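Local coordinates for probable transcriptional regulator (Pseudomonas aeruginosa, PDB 2ESN), which probably regulates transcription as a LysR-family protein, binding DNA through a helix-turn-helix domain and sensing a small effector, not identified here, through its C-terminal domain, at residues C[10-14]-C[47-52]; C[18-22]-C[55-59]; C[101-107]-C[150-155]; C[140-146]-C[162-168]. All blocks are in the same frame, centred on the assembly; numbering follows the deposited sequence.

Interaction 1: C[10-14]-C[47-52]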
loop_
_atom_site.group_PDB
_atom_site.type_symbol
_atom_site.label_atom_id
_atom_site.label_comp_id
_atom_site.label_asym_id
_atom_site.label_seq_id
_atom_site.Cartn_x
_atom_site.Cartn_y
_atom_site.Cartn_z
ATOM N N LEU C 10 -30.853 -9.507 -18.978
ATOM C CA LEU C 10 -31.280 -10.756 -18.361
ATOM C C LEU C 10 -32.010 -10.451 -17.063
ATOM O O LEU C 10 -31.551 -9.635 -16.238
ATOM C CB LEU C 10 -30.059 -11.629 -18.120
ATOM C CG LEU C 10 -30.184 -13.100 -17.682
ATOM C CD1 LEU C 10 -30.914 -13.990 -18.699
ATOM C CD2 LEU C 10 -28.834 -13.648 -17.273
ATOM N N ASP C 11 -33.142 -11.117 -16.858
ATOM C CA ASP C 11 -33.702 -11.147 -15.505
ATOM C C ASP C 11 -32.790 -12.004 -14.625
ATOM O O ASP C 11 -32.936 -13.223 -14.551
ATOM C CB ASP C 11 -35.107 -11.685 -15.514
ATOM C CG ASP C 11 -35.762 -11.602 -14.150
ATOM O OD1 ASP C 11 -36.970 -11.788 -14.078
ATOM O OD2 ASP C 11 -35.087 -11.357 -13.155
ATOM N N LEU C 12 -31.849 -11.331 -13.959
ATOM C CA LEU C 12 -30.926 -11.958 -13.029
ATOM C C LEU C 12 -31.525 -12.890 -11.947
ATOM O O LEU C 12 -30.815 -13.773 -11.415
ATOM C CB LEU C 12 -30.047 -10.856 -12.367
ATOM C CG LEU C 12 -29.225 -9.996 -13.369
ATOM C CD1 LEU C 12 -28.354 -8.952 -12.673
ATOM C CD2 LEU C 12 -28.378 -10.840 -14.323
ATOM N N ASN C 13 -32.781 -12.675 -11.566
ATOM C CA ASN C 13 -33.407 -13.524 -10.560
ATOM C C ASN C 13 -33.547 -14.921 -11.082
ATOM O O ASN C 13 -33.534 -15.861 -10.279
ATOM C CB ASN C 13 -34.810 -13.052 -10.122
ATOM C CG ASN C 13 -34.784 -11.722 -9.513
ATOM O OD1 ASN C 13 -35.405 -10.761 -10.023
ATOM N ND2 ASN C 13 -34.056 -11.603 -8.443
ATOM N N LEU C 14 -33.672 -15.057 -12.405
ATOM C CA LEU C 14 -33.719 -16.397 -13.036
ATOM C C LEU C 14 -32.446 -17.166 -12.864
ATOM O O LEU C 14 -32.424 -18.363 -13.108
ATOM C CB LEU C 14 -33.934 -16.282 -14.520
ATOM C CG LEU C 14 -35.268 -15.673 -15.015
ATOM C CD1 LEU C 14 -35.225 -15.550 -16.542
ATOM C CD2 LEU C 14 -36.506 -16.468 -14.539
ATOM N N ARG C 47 -38.638 -19.313 -18.976
ATOM C CA ARG C 47 -38.116 -17.990 -19.230
ATOM C C ARG C 47 -36.578 -17.947 -19.407
ATOM O O ARG C 47 -36.070 -17.224 -20.267
ATOM C CB ARG C 47 -38.559 -17.043 -18.119
ATOM C CG ARG C 47 -40.073 -16.853 -18.028
ATOM C CD ARG C 47 -40.340 -15.968 -16.853
ATOM N NE ARG C 47 -39.436 -14.823 -16.983
ATOM C CZ ARG C 47 -39.067 -14.019 -15.986
ATOM N NH1 ARG C 47 -39.561 -14.206 -14.774
ATOM N NH2 ARG C 47 -38.242 -12.999 -16.227
ATOM N N LEU C 48 -35.846 -18.695 -18.570
ATOM C CA LEU C 48 -34.416 -18.716 -18.644
ATOM C C LEU C 48 -34.016 -19.398 -19.948
ATOM O O LEU C 48 -33.047 -18.955 -20.599
ATOM C CB LEU C 48 -33.785 -19.425 -17.406
ATOM C CG LEU C 48 -32.262 -19.145 -17.222
ATOM C CD1 LEU C 48 -31.920 -17.625 -17.307
ATOM C CD2 LEU C 48 -31.736 -19.626 -15.947
ATOM N N ARG C 49 -34.717 -20.446 -20.379
ATOM C CA ARG C 49 -34.369 -21.081 -21.666
ATOM C C ARG C 49 -34.547 -20.086 -22.859
ATOM O O ARG C 49 -33.797 -20.107 -23.830
ATOM C CB ARG C 49 -35.232 -22.314 -21.936
ATOM C CG ARG C 49 -34.969 -23.496 -21.013
ATOM C CD ARG C 49 -35.969 -24.653 -21.231
ATOM N NE ARG C 49 -35.405 -25.915 -20.678
ATOM C CZ ARG C 49 -36.106 -26.906 -20.125
ATOM N NH1 ARG C 49 -37.424 -26.813 -20.015
ATOM N NH2 ARG C 49 -35.473 -27.989 -19.672
ATOM N N GLN C 50 -35.559 -19.254 -22.773
ATOM C CA GLN C 50 -35.776 -18.177 -23.749
ATOM C C GLN C 50 -34.721 -17.094 -23.600
ATOM O O GLN C 50 -34.172 -16.685 -24.600
ATOM C CB GLN C 50 -37.159 -17.593 -23.602
ATOM C CG GLN C 50 -38.288 -18.584 -23.953
ATOM C CD GLN C 50 -38.113 -19.236 -25.294
ATOM O OE1 GLN C 50 -37.789 -18.585 -26.267
ATOM N NE2 GLN C 50 -38.347 -20.539 -25.360
ATOM N N GLY C 51 -34.392 -16.690 -22.368
ATOM C CA GLY C 51 -33.317 -15.737 -22.128
ATOM C C GLY C 51 -31.906 -16.130 -22.619
ATOM O O GLY C 51 -31.089 -15.243 -22.908
ATOM N N LEU C 52 -31.601 -17.436 -22.668
ATOM C CA LEU C 52 -30.267 -17.907 -22.989
ATOM C C LEU C 52 -30.311 -18.598 -24.304
ATOM O O LEU C 52 -29.266 -19.039 -24.827
ATOM C CB LEU C 52 -29.720 -18.815 -21.879
ATOM C CG LEU C 52 -29.472 -17.977 -20.630
ATOM C CD1 LEU C 52 -29.086 -18.812 -19.420
ATOM C CD2 LEU C 52 -28.370 -16.902 -20.910
HETATM O O HOH W 1 -37.974 -13.638 -12.382
#
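Asp11 and Arg47 close the polar edge of this contact with a salt bridge, Arg47 NH2 to Asp11 OD1 at 2.8 Å. The N-H points well at the oxygen (158°), and OD1, near the guanidinium plane, accepts it through its anti lone pair; the direct bridge is single, one N-H to one oxygen, with the two planes 43° apart. A water bridges the same pair, donating to Asp11 OD1 and accepting from Arg47 NH1. Leu14 lies under the guanidinium: its CD2 sits 3.8 Å from the plane, over the centre of one face. Deeper in, Leu14 CB meets Leu48 CD1 at 3.7 Å, and Leu10 CD1 approaches the same methyl at 4.0 Å. With CG anti to its backbone N (chi1 -164°), Leu48 sends both methyls to the 10-14 segment, CD2 lying against Leu14 O.

One step out, OD2 of Asp11 accepts from Asn13 N at 3.1 Å, from above the carboxylate plane, an Asx turn. The contact thus ties the turn before helix 15-24 to helix 38-52 of the LysR-type helix-turn-helix domain. Leu10 and Leu52 also pack on Leu88 of the second subunit, bordering directly on that chain. Donors on both oxygens would be expected to favour the ionised carboxylate, while the bridge and the water fix how the guanidinium is turned over Leu14.

Interaction 2: C[18-22]-C[55-59]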
loop_
_atom_site.group_PDB
_atom_site.type_symbol
_atom_site.label_atom_id
_atom_site.label_comp_id
_atom_site.label_asym_id
_atom_site.label_seq_id
_atom_site.Cartn_x
_atom_site.Cartn_y
_atom_site.Cartn_z
ATOM N N PHE C 18 -31.466 -21.269 -12.259
ATOM C CA PHE C 18 -30.345 -21.915 -12.905
ATOM C C PHE C 18 -29.402 -22.583 -11.881
ATOM O O PHE C 18 -29.035 -23.735 -12.047
ATOM C CB PHE C 18 -29.514 -20.962 -13.758
ATOM C CG PHE C 18 -28.404 -21.658 -14.516
ATOM C CD1 PHE C 18 -27.124 -21.710 -14.023
ATOM C CD2 PHE C 18 -28.664 -22.324 -15.726
ATOM C CE1 PHE C 18 -26.076 -22.395 -14.743
ATOM C CE2 PHE C 18 -27.610 -22.993 -16.450
ATOM C CZ PHE C 18 -26.330 -23.006 -15.934
ATOM N N ASP C 19 -28.940 -21.813 -10.903
ATOM C CA ASP C 19 -27.975 -22.309 -9.944
ATOM C C ASP C 19 -28.538 -23.502 -9.069
ATOM O O ASP C 19 -27.855 -24.505 -8.882
ATOM C CB ASP C 19 -27.548 -21.163 -9.045
ATOM C CG ASP C 19 -26.472 -21.588 -8.008
ATOM O OD1 ASP C 19 -26.810 -21.747 -6.822
ATOM O OD2 ASP C 19 -25.301 -21.728 -8.392
ATOM N N ALA C 20 -29.753 -23.346 -8.545
ATOM C CA ALA C 20 -30.436 -24.393 -7.793
ATOM C C ALA C 20 -30.631 -25.686 -8.620
ATOM O O ALA C 20 -30.404 -26.811 -8.113
ATOM C CB ALA C 20 -31.713 -23.886 -7.333
ATOM N N LEU C 21 -31.008 -25.538 -9.897
ATOM C CA LEU C 21 -31.247 -26.678 -10.752
ATOM C C LEU C 21 -29.905 -27.334 -11.079
ATOM O O LEU C 21 -29.843 -28.557 -11.224
ATOM C CB LEU C 21 -31.966 -26.298 -12.089
ATOM C CG LEU C 21 -33.011 -27.232 -12.749
ATOM C CD1 LEU C 21 -33.261 -27.090 -14.304
ATOM C CD2 LEU C 21 -33.019 -28.725 -12.240
ATOM N N TYR C 22 -28.846 -26.542 -11.281
ATOM C CA TYR C 22 -27.522 -27.124 -11.573
ATOM C C TYR C 22 -26.924 -28.037 -10.449
ATOM O O TYR C 22 -26.288 -29.094 -10.717
ATOM C CB TYR C 22 -26.529 -26.029 -11.987
ATOM C CG TYR C 22 -25.279 -26.641 -12.575
ATOM C CD1 TYR C 22 -24.164 -26.913 -11.766
ATOM C CD2 TYR C 22 -25.214 -26.997 -13.932
ATOM C CE1 TYR C 22 -23.022 -27.534 -12.286
ATOM C CE2 TYR C 22 -24.040 -27.615 -14.459
ATOM C CZ TYR C 22 -22.970 -27.854 -13.627
ATOM O OH TYR C 22 -21.795 -28.446 -14.130
ATOM N N GLU C 55 -31.798 -24.965 -24.140
ATOM C CA GLU C 55 -32.460 -25.936 -23.293
ATOM C C GLU C 55 -31.884 -25.946 -21.909
ATOM O O GLU C 55 -32.634 -26.145 -20.957
ATOM C CB GLU C 55 -32.290 -27.372 -23.853
ATOM C CG GLU C 55 -33.064 -27.663 -25.087
ATOM C CD GLU C 55 -34.534 -27.234 -25.008
ATOM O OE1 GLU C 55 -35.049 -26.857 -26.086
ATOM O OE2 GLU C 55 -35.192 -27.285 -23.913
ATOM N N LEU C 56 -30.564 -25.852 -21.817
ATOM C CA LEU C 56 -29.841 -25.709 -20.518
ATOM C C LEU C 56 -29.776 -27.049 -19.772
ATOM O O LEU C 56 -28.688 -27.477 -19.331
ATOM C CB LEU C 56 -30.531 -24.663 -19.594
ATOM C CG LEU C 56 -30.627 -23.264 -20.192
ATOM C CD1 LEU C 56 -31.285 -22.349 -19.231
ATOM C CD2 LEU C 56 -29.194 -22.768 -20.465
ATOM N N PHE C 57 -30.953 -27.679 -19.629
ATOM C CA PHE C 57 -31.064 -29.015 -19.028
ATOM C C PHE C 57 -32.036 -29.871 -19.839
ATOM O O PHE C 57 -33.129 -29.433 -20.124
ATOM C CB PHE C 57 -31.589 -28.949 -17.591
ATOM C CG PHE C 57 -30.769 -28.066 -16.665
ATOM C CD1 PHE C 57 -30.981 -26.709 -16.633
ATOM C CD2 PHE C 57 -29.762 -28.611 -15.860
ATOM C CE1 PHE C 57 -30.233 -25.872 -15.771
ATOM C CE2 PHE C 57 -28.993 -27.800 -14.994
ATOM C CZ PHE C 57 -29.236 -26.433 -14.949
ATOM N N LEU C 58 -31.630 -31.113 -20.148
ATOM C CA LEU C 58 -32.516 -32.151 -20.698
ATOM C C LEU C 58 -33.041 -33.151 -19.615
ATOM O O LEU C 58 -32.263 -33.718 -18.787
ATOM C CB LEU C 58 -31.794 -32.889 -21.822
ATOM C CG LEU C 58 -31.051 -31.980 -22.838
ATOM C CD1 LEU C 58 -30.003 -32.755 -23.693
ATOM C CD2 LEU C 58 -32.003 -31.152 -23.745
ATOM N N ARG C 59 -34.345 -33.393 -19.643
ATOM C CA ARG C 59 -34.956 -34.305 -18.697
ATOM C C ARG C 59 -34.760 -35.788 -19.061
ATOM O O ARG C 59 -34.994 -36.186 -20.191
ATOM C CB ARG C 59 -36.435 -33.971 -18.522
ATOM C CG ARG C 59 -37.132 -34.829 -17.523
ATOM C CD ARG C 59 -38.446 -34.173 -17.192
ATOM N NE ARG C 59 -39.587 -35.039 -17.455
ATOM C CZ ARG C 59 -39.703 -35.876 -18.487
ATOM N NH1 ARG C 59 -38.765 -35.942 -19.429
ATOM N NH2 ARG C 59 -40.780 -36.637 -18.598
#
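Leu21 and Phe57 make the one well-defined CH-pi contact here: Leu21 CD1 stands over a face of the Phe57 ring, 3.6 Å from its centroid and 25° off the normal, displaced toward the rim so that its nearest atom is Phe57 CD1 at 3.3 Å. The two side chains come from opposite directions.

The aromatic contacts are oblique. Phe18 and Phe57 have centroids 5.6 Å apart and planes inclined at 52°, neither stacked nor T-shaped. Phe57 also pushes its far end against the helix backbone, CZ reaching Tyr22 N at 3.7 Å, while Tyr22 CD2 touches Phe57 CE2 at 4.0 Å.

The remaining apolar contact is slight: Leu56 CD2 lies 4.3 Å from Phe18 CE2, approaching the ring obliquely. No hydrogen bond crosses between the segments.

Phe57, first residue of strand 57-60, thus plugs the small two-stranded wing of the winged helix-turn-helix domain into helix 15-24. Around it, Leu45 and Phe41 of helix 38-52 touch Leu21, Met64 of strand 63-66 touches Phe57, and Ala70 and Ala74 of helix 68-87 back Phe18.

Interaction 3: C[101-107]-C[150-155]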
loop_
_atom_site.group_PDB
_atom_site.type_symbol
_atom_site.label_atom_id
_atom_site.label_comp_id
_atom_site.label_asym_id
_atom_site.label_seq_id
_atom_site.Cartn_x
_atom_site.Cartn_y
_atom_site.Cartn_z
ATOM N N ARG C 101 -20.075 -17.280 11.709
ATOM C CA ARG C 101 -19.142 -16.211 11.446
ATOM C C ARG C 101 -17.788 -16.312 12.154
ATOM O O ARG C 101 -17.612 -17.081 13.137
ATOM C CB ARG C 101 -19.764 -14.845 11.600
ATOM C CG ARG C 101 -20.111 -14.426 12.920
ATOM C CD ARG C 101 -20.613 -13.021 12.773
ATOM N NE ARG C 101 -19.470 -12.115 12.714
ATOM C CZ ARG C 101 -19.451 -10.958 12.075
ATOM N NH1 ARG C 101 -20.524 -10.566 11.385
ATOM N NH2 ARG C 101 -18.334 -10.235 12.106
ATOM N N THR C 102 -16.834 -15.588 11.582
ATOM C CA THR C 102 -15.464 -15.486 12.062
ATOM C C THR C 102 -15.366 -14.059 12.552
ATOM O O THR C 102 -15.689 -13.130 11.822
ATOM C CB THR C 102 -14.478 -15.783 10.934
ATOM O OG1 THR C 102 -14.732 -17.098 10.450
ATOM C CG2 THR C 102 -12.989 -15.735 11.362
ATOM N N PHE C 103 -15.044 -13.906 13.843
ATOM C CA PHE C 103 -14.626 -12.659 14.440
ATOM C C PHE C 103 -13.112 -12.476 14.318
ATOM O O PHE C 103 -12.340 -13.418 14.584
ATOM C CB PHE C 103 -15.095 -12.575 15.896
ATOM C CG PHE C 103 -16.580 -12.521 16.026
ATOM C CD1 PHE C 103 -17.344 -13.697 15.986
ATOM C CD2 PHE C 103 -17.215 -11.304 16.148
ATOM C CE1 PHE C 103 -18.725 -13.677 16.044
ATOM C CE2 PHE C 103 -18.575 -11.236 16.236
ATOM C CZ PHE C 103 -19.354 -12.424 16.230
ATOM N N VAL C 104 -12.702 -11.284 13.877
ATOM C CA VAL C 104 -11.270 -10.992 13.615
ATOM C C VAL C 104 -10.814 -9.988 14.659
ATOM O O VAL C 104 -11.430 -8.943 14.815
ATOM C CB VAL C 104 -10.982 -10.456 12.183
ATOM C CG1 VAL C 104 -9.435 -10.152 11.967
ATOM C CG2 VAL C 104 -11.505 -11.429 11.116
ATOM N N PHE C 105 -9.813 -10.379 15.450
ATOM C CA PHE C 105 -9.302 -9.518 16.498
ATOM C C PHE C 105 -7.835 -9.221 16.195
ATOM O O PHE C 105 -7.131 -10.077 15.692
ATOM C CB PHE C 105 -9.336 -10.211 17.896
ATOM C CG PHE C 105 -10.702 -10.377 18.505
ATOM C CD1 PHE C 105 -11.047 -9.650 19.617
ATOM C CD2 PHE C 105 -11.590 -11.337 18.030
ATOM C CE1 PHE C 105 -12.313 -9.822 20.251
ATOM C CE2 PHE C 105 -12.849 -11.568 18.689
ATOM C CZ PHE C 105 -13.199 -10.771 19.781
ATOM N N ALA C 106 -7.417 -7.998 16.525
ATOM C CA ALA C 106 -6.047 -7.529 16.458
ATOM C C ALA C 106 -5.611 -7.743 17.847
ATOM O O ALA C 106 -6.331 -7.416 18.788
ATOM C CB ALA C 106 -6.000 -6.042 16.190
ATOM N N ALA C 107 -4.434 -8.316 18.015
ATOM C CA ALA C 107 -4.132 -8.866 19.371
ATOM C C ALA C 107 -2.658 -8.973 19.560
ATOM O O ALA C 107 -1.895 -8.773 18.579
ATOM C CB ALA C 107 -4.765 -10.247 19.520
ATOM N N ARG C 150 -12.435 -4.803 8.324
ATOM C CA ARG C 150 -11.420 -5.857 8.045
ATOM C C ARG C 150 -11.031 -6.540 9.373
ATOM O O ARG C 150 -10.628 -7.703 9.384
ATOM C CB ARG C 150 -10.156 -5.252 7.432
ATOM C CG ARG C 150 -9.490 -6.002 6.232
ATOM C CD ARG C 150 -8.256 -5.172 5.769
ATOM N NE ARG C 150 -8.409 -3.795 6.270
ATOM C CZ ARG C 150 -8.323 -2.662 5.560
ATOM N NH1 ARG C 150 -8.533 -1.485 6.166
ATOM N NH2 ARG C 150 -8.002 -2.699 4.261
ATOM N N ILE C 151 -11.155 -5.784 10.461
ATOM C CA ILE C 151 -10.947 -6.244 11.819
ATOM C C ILE C 151 -12.200 -5.790 12.586
ATOM O O ILE C 151 -12.585 -4.613 12.533
ATOM C CB ILE C 151 -9.675 -5.568 12.417
ATOM C CG1 ILE C 151 -8.398 -6.242 11.924
ATOM C CG2 ILE C 151 -9.675 -5.542 13.902
ATOM C CD1 ILE C 151 -7.115 -5.346 12.094
ATOM N N ASP C 152 -12.819 -6.729 13.288
ATOM C CA ASP C 152 -13.983 -6.467 14.121
ATOM C C ASP C 152 -13.565 -5.724 15.372
ATOM O O ASP C 152 -14.200 -4.770 15.759
ATOM C CB ASP C 152 -14.711 -7.806 14.458
ATOM C CG ASP C 152 -15.248 -8.528 13.205
ATOM O OD1 ASP C 152 -16.214 -8.053 12.617
ATOM O OD2 ASP C 152 -14.715 -9.561 12.768
ATOM N N PHE C 153 -12.472 -6.161 15.997
ATOM C CA PHE C 153 -12.093 -5.670 17.311
ATOM C C PHE C 153 -10.570 -5.621 17.501
ATOM O O PHE C 153 -9.842 -6.308 16.828
ATOM C CB PHE C 153 -12.613 -6.621 18.407
ATOM C CG PHE C 153 -14.099 -6.725 18.504
ATOM C CD1 PHE C 153 -14.753 -7.823 17.961
ATOM C CD2 PHE C 153 -14.831 -5.770 19.179
ATOM C CE1 PHE C 153 -16.146 -7.961 18.078
ATOM C CE2 PHE C 153 -16.239 -5.857 19.254
ATOM C CZ PHE C 153 -16.896 -6.956 18.740
ATOM N N ALA C 154 -10.121 -4.865 18.492
ATOM C CA ALA C 154 -8.711 -4.835 18.838
ATOM C C ALA C 154 -8.617 -4.980 20.327
ATOM O O ALA C 154 -9.542 -4.610 21.047
ATOM C CB ALA C 154 -8.049 -3.546 18.347
ATOM N N LEU C 155 -7.512 -5.552 20.798
ATOM C CA LEU C 155 -7.323 -5.778 22.237
ATOM C C LEU C 155 -6.074 -5.043 22.710
ATOM O O LEU C 155 -5.109 -4.934 21.961
ATOM C CB LEU C 155 -7.114 -7.289 22.513
ATOM C CG LEU C 155 -8.165 -8.281 22.000
ATOM C CD1 LEU C 155 -7.791 -9.750 22.340
ATOM C CD2 LEU C 155 -9.534 -7.946 22.637
#
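Asp152 carries a carboxylate held at both oxygens. OD2 accepts the N-H of Val104 at 2.9 Å from Val104 N through its anti lone pair (157°); OD1 forms a salt bridge with Arg101 NH2 at 3.1 Å, near the guanidinium plane although the two planes are 65° apart, and is also hydrogen-bonded to His294 NE2. With CG anti to the carbonyl carbon, the carboxylate comes to the backbone of Phe103 and Val104 in strand 102-107. Val104 O accepts from Phe153 N and, weakly, from Asp152 N; parallel pairing continues with Ala106 N to Phe153 O at 3.0 Å and Leu155 N to Ala106 O.

Phe105 and Phe153 point the same way from one face, nearly parallel (26°) but slid apart, with Phe153 CD1 3.8 Å above the rim of the Phe105 ring. Ala106 and Ala154 meet on the other face, CB to CB at 3.9 Å.

Strands 102-107 and 153-157 are neighbours in the mixed sheet of the LysR substrate-binding domain, helix 293-303 lying against Phe103 and Phe153. Asp152 stands in for a strand acceptor where regular pairing begins, its buried charge probably offset by Arg101 and His294.

Interaction 4: C[140-146]-C[162-168]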
loop_
_atom_site.group_PDB
_atom_site.type_symbol
_atom_site.label_atom_id
_atom_site.label_comp_id
_atom_site.label_asym_id
_atom_site.label_seq_id
_atom_site.Cartn_x
_atom_site.Cartn_y
_atom_site.Cartn_z
ATOM N N LYS C 140 -1.423 -1.077 18.004
ATOM C CA LYS C 140 -2.528 -1.438 18.919
ATOM C C LYS C 140 -3.915 -1.140 18.317
ATOM O O LYS C 140 -4.825 -1.954 18.362
ATOM C CB LYS C 140 -2.412 -0.734 20.258
ATOM C CG LYS C 140 -3.588 -1.076 21.183
ATOM C CD LYS C 140 -3.278 -0.950 22.667
ATOM C CE LYS C 140 -2.887 0.462 23.080
ATOM N NZ LYS C 140 -4.013 1.308 23.607
ATOM N N LEU C 141 -4.038 0.036 17.720
ATOM C CA LEU C 141 -5.332 0.618 17.426
ATOM C C LEU C 141 -5.270 1.305 16.063
ATOM O O LEU C 141 -4.830 2.432 15.966
ATOM C CB LEU C 141 -5.642 1.626 18.522
ATOM C CG LEU C 141 -7.079 1.801 18.964
ATOM C CD1 LEU C 141 -7.116 2.685 20.177
ATOM C CD2 LEU C 141 -7.883 2.402 17.813
ATOM N N SER C 142 -5.670 0.593 15.018
ATOM C CA SER C 142 -5.739 1.143 13.675
ATOM C C SER C 142 -7.232 1.369 13.332
ATOM O O SER C 142 -7.932 0.442 12.870
ATOM C CB SER C 142 -5.018 0.218 12.679
ATOM O OG SER C 142 -5.559 0.317 11.359
ATOM N N VAL C 143 -7.716 2.588 13.607
ATOM C CA VAL C 143 -9.106 3.020 13.341
ATOM C C VAL C 143 -9.525 2.724 11.900
ATOM O O VAL C 143 -10.697 2.419 11.628
ATOM C CB VAL C 143 -9.324 4.537 13.696
ATOM C CG1 VAL C 143 -8.221 5.415 13.089
ATOM C CG2 VAL C 143 -10.720 5.035 13.278
ATOM N N GLU C 144 -8.545 2.802 10.998
ATOM C CA GLU C 144 -8.708 2.435 9.590
ATOM C C GLU C 144 -9.287 0.992 9.461
ATOM O O GLU C 144 -10.327 0.774 8.794
ATOM C CB GLU C 144 -7.359 2.576 8.814
ATOM C CG GLU C 144 -6.286 3.558 9.422
ATOM C CD GLU C 144 -4.865 3.433 8.769
ATOM O OE1 GLU C 144 -4.737 2.768 7.700
ATOM O OE2 GLU C 144 -3.872 4.002 9.328
ATOM N N ALA C 145 -8.637 0.027 10.130
ATOM C CA ALA C 145 -8.953 -1.381 9.929
ATOM C C ALA C 145 -10.307 -1.730 10.556
ATOM O O ALA C 145 -11.096 -2.540 10.019
ATOM C CB ALA C 145 -7.826 -2.255 10.459
ATOM N N LEU C 146 -10.564 -1.089 11.686
ATOM C CA LEU C 146 -11.835 -1.181 12.380
ATOM C C LEU C 146 -13.020 -0.666 11.513
ATOM O O LEU C 146 -13.993 -1.389 11.295
ATOM C CB LEU C 146 -11.756 -0.456 13.752
ATOM C CG LEU C 146 -10.730 -1.001 14.781
ATOM C CD1 LEU C 146 -10.697 -0.187 16.078
ATOM C CD2 LEU C 146 -10.965 -2.510 15.112
ATOM N N GLU C 162 -4.838 7.042 28.230
ATOM C CA GLU C 162 -4.808 7.468 26.821
ATOM C C GLU C 162 -6.186 7.928 26.358
ATOM O O GLU C 162 -7.199 7.310 26.696
ATOM C CB GLU C 162 -4.299 6.323 25.914
ATOM C CG GLU C 162 -2.756 6.171 25.779
ATOM C CD GLU C 162 -2.310 4.762 25.288
ATOM O OE1 GLU C 162 -3.173 3.868 25.163
ATOM O OE2 GLU C 162 -1.089 4.528 25.038
ATOM N N ARG C 163 -6.225 9.020 25.601
ATOM C CA ARG C 163 -7.479 9.444 24.959
ATOM C C ARG C 163 -7.802 8.578 23.722
ATOM O O ARG C 163 -6.933 8.314 22.878
ATOM C CB ARG C 163 -7.445 10.944 24.604
ATOM C CG ARG C 163 -8.707 11.454 23.905
ATOM C CD ARG C 163 -8.648 12.955 23.600
ATOM N NE ARG C 163 -8.116 13.376 22.278
ATOM C CZ ARG C 163 -7.460 12.635 21.368
ATOM N NH1 ARG C 163 -7.187 11.335 21.541
ATOM N NH2 ARG C 163 -7.071 13.221 20.239
ATOM N N LEU C 164 -9.051 8.129 23.640
ATOM C CA LEU C 164 -9.533 7.355 22.501
ATOM C C LEU C 164 -9.683 8.180 21.205
ATOM O O LEU C 164 -10.280 9.271 21.234
ATOM C CB LEU C 164 -10.876 6.695 22.841
ATOM C CG LEU C 164 -10.854 5.539 23.831
ATOM C CD1 LEU C 164 -12.261 4.973 23.985
ATOM C CD2 LEU C 164 -9.850 4.463 23.390
ATOM N N PRO C 165 -9.165 7.642 20.062
ATOM C CA PRO C 165 -9.351 8.266 18.736
ATOM C C PRO C 165 -10.827 8.353 18.394
ATOM O O PRO C 165 -11.653 7.682 19.051
ATOM C CB PRO C 165 -8.642 7.298 17.771
ATOM C CG PRO C 165 -7.730 6.508 18.608
ATOM C CD PRO C 165 -8.375 6.402 19.965
ATOM N N GLU C 166 -11.150 9.158 17.377
ATOM C CA GLU C 166 -12.544 9.455 17.047
ATOM C C GLU C 166 -13.164 8.310 16.298
ATOM O O GLU C 166 -12.568 7.760 15.362
ATOM C CB GLU C 166 -12.702 10.744 16.231
ATOM C CG GLU C 166 -13.955 11.526 16.664
ATOM C CD GLU C 166 -14.546 12.408 15.557
ATOM O OE1 GLU C 166 -15.743 12.190 15.199
ATOM O OE2 GLU C 166 -13.822 13.311 15.055
ATOM N N GLY C 167 -14.374 7.949 16.703
ATOM C CA GLY C 167 -14.988 6.750 16.167
ATOM C C GLY C 167 -14.620 5.454 16.892
ATOM O O GLY C 167 -15.242 4.418 16.636
ATOM N N ILE C 168 -13.635 5.497 17.789
ATOM C CA ILE C 168 -13.301 4.322 18.611
ATOM C C ILE C 168 -14.001 4.337 19.962
ATOM O O ILE C 168 -13.914 5.307 20.713
ATOM C CB ILE C 168 -11.780 4.173 18.842
ATOM C CG1 ILE C 168 -11.030 4.031 17.511
ATOM C CG2 ILE C 168 -11.472 2.996 19.786
ATOM C CD1 ILE C 168 -11.825 3.378 16.390
#
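Leu141 and Ile168 form the close-packed half of the contact. Their side chains run antiparallel past one another, Leu141 CD2 lying 3.6 Å from Ile168 CG1, while the terminal CD1 of Ile168 is flanked by Val143 CG2 at 3.7 Å and Leu146 CD1 at 3.8 Å. Leu146 crosses Ile168 at about a right angle, Val143 obliquely. Val143 reaches Ile168 with the branch that lies anti to its backbone N; CG1 is wedged between the two backbone arms (chi1 49°). The other methyl of Leu141, CD1, meets CD of the Pro165 ring at 3.9 Å.

Away from this cluster the contact thins to one polar link. Lys140 NZ donates to Glu162 OE1 at 3.1 Å, on the syn side and 17° out of the carboxylate plane. Neither group depends on the other alone: the ammonium also bonds Tyr157 O and Tyr283 OH, and OE1 accepts from Glu159 N. Glu166, exposed, has CB directed away from the helix and leaves its carbonyl oxygen against Val143 CG2.

Two local motifs frame the contact. Ser142 is the N-cap of helix 143-148, its OG taking a weak bond from Ala145 N, and Pro165 to Ile168 form a type II turn with Gly167 at the positive phi. Leu141, Val143 and Leu146 thus rest the start of helix 143-148 on the turn leading into strand 168-183, within the periplasmic-binding-protein-like fold of LysR effector domains.

Overall arrangement
Two pairs of contacts occupy two separate domains. Interactions 1 and 2 share the helix-turn-helix domain, their centres 12 Å apart: Leu48 CD2 packs on Phe18 CB at 3.4 Å, and Arg49 NH2 probably bonds Phe57 O at 2.8 Å, so helix 38-52 is common to both. Interactions 3 and 4 lie in the effector-binding domain, centres 13 Å apart, joined where Ile151 CG2 meets Leu146 CD2 at 3.5 Å and Ala145 O faces Ile151 N. In each pair the segments alternate along the chain. Neither contact of one pair touches a contact of the other; interactions 2 and 3, the nearest approach, are about 20 Å apart at their nearest atoms. No ligand marks an effector pocket here.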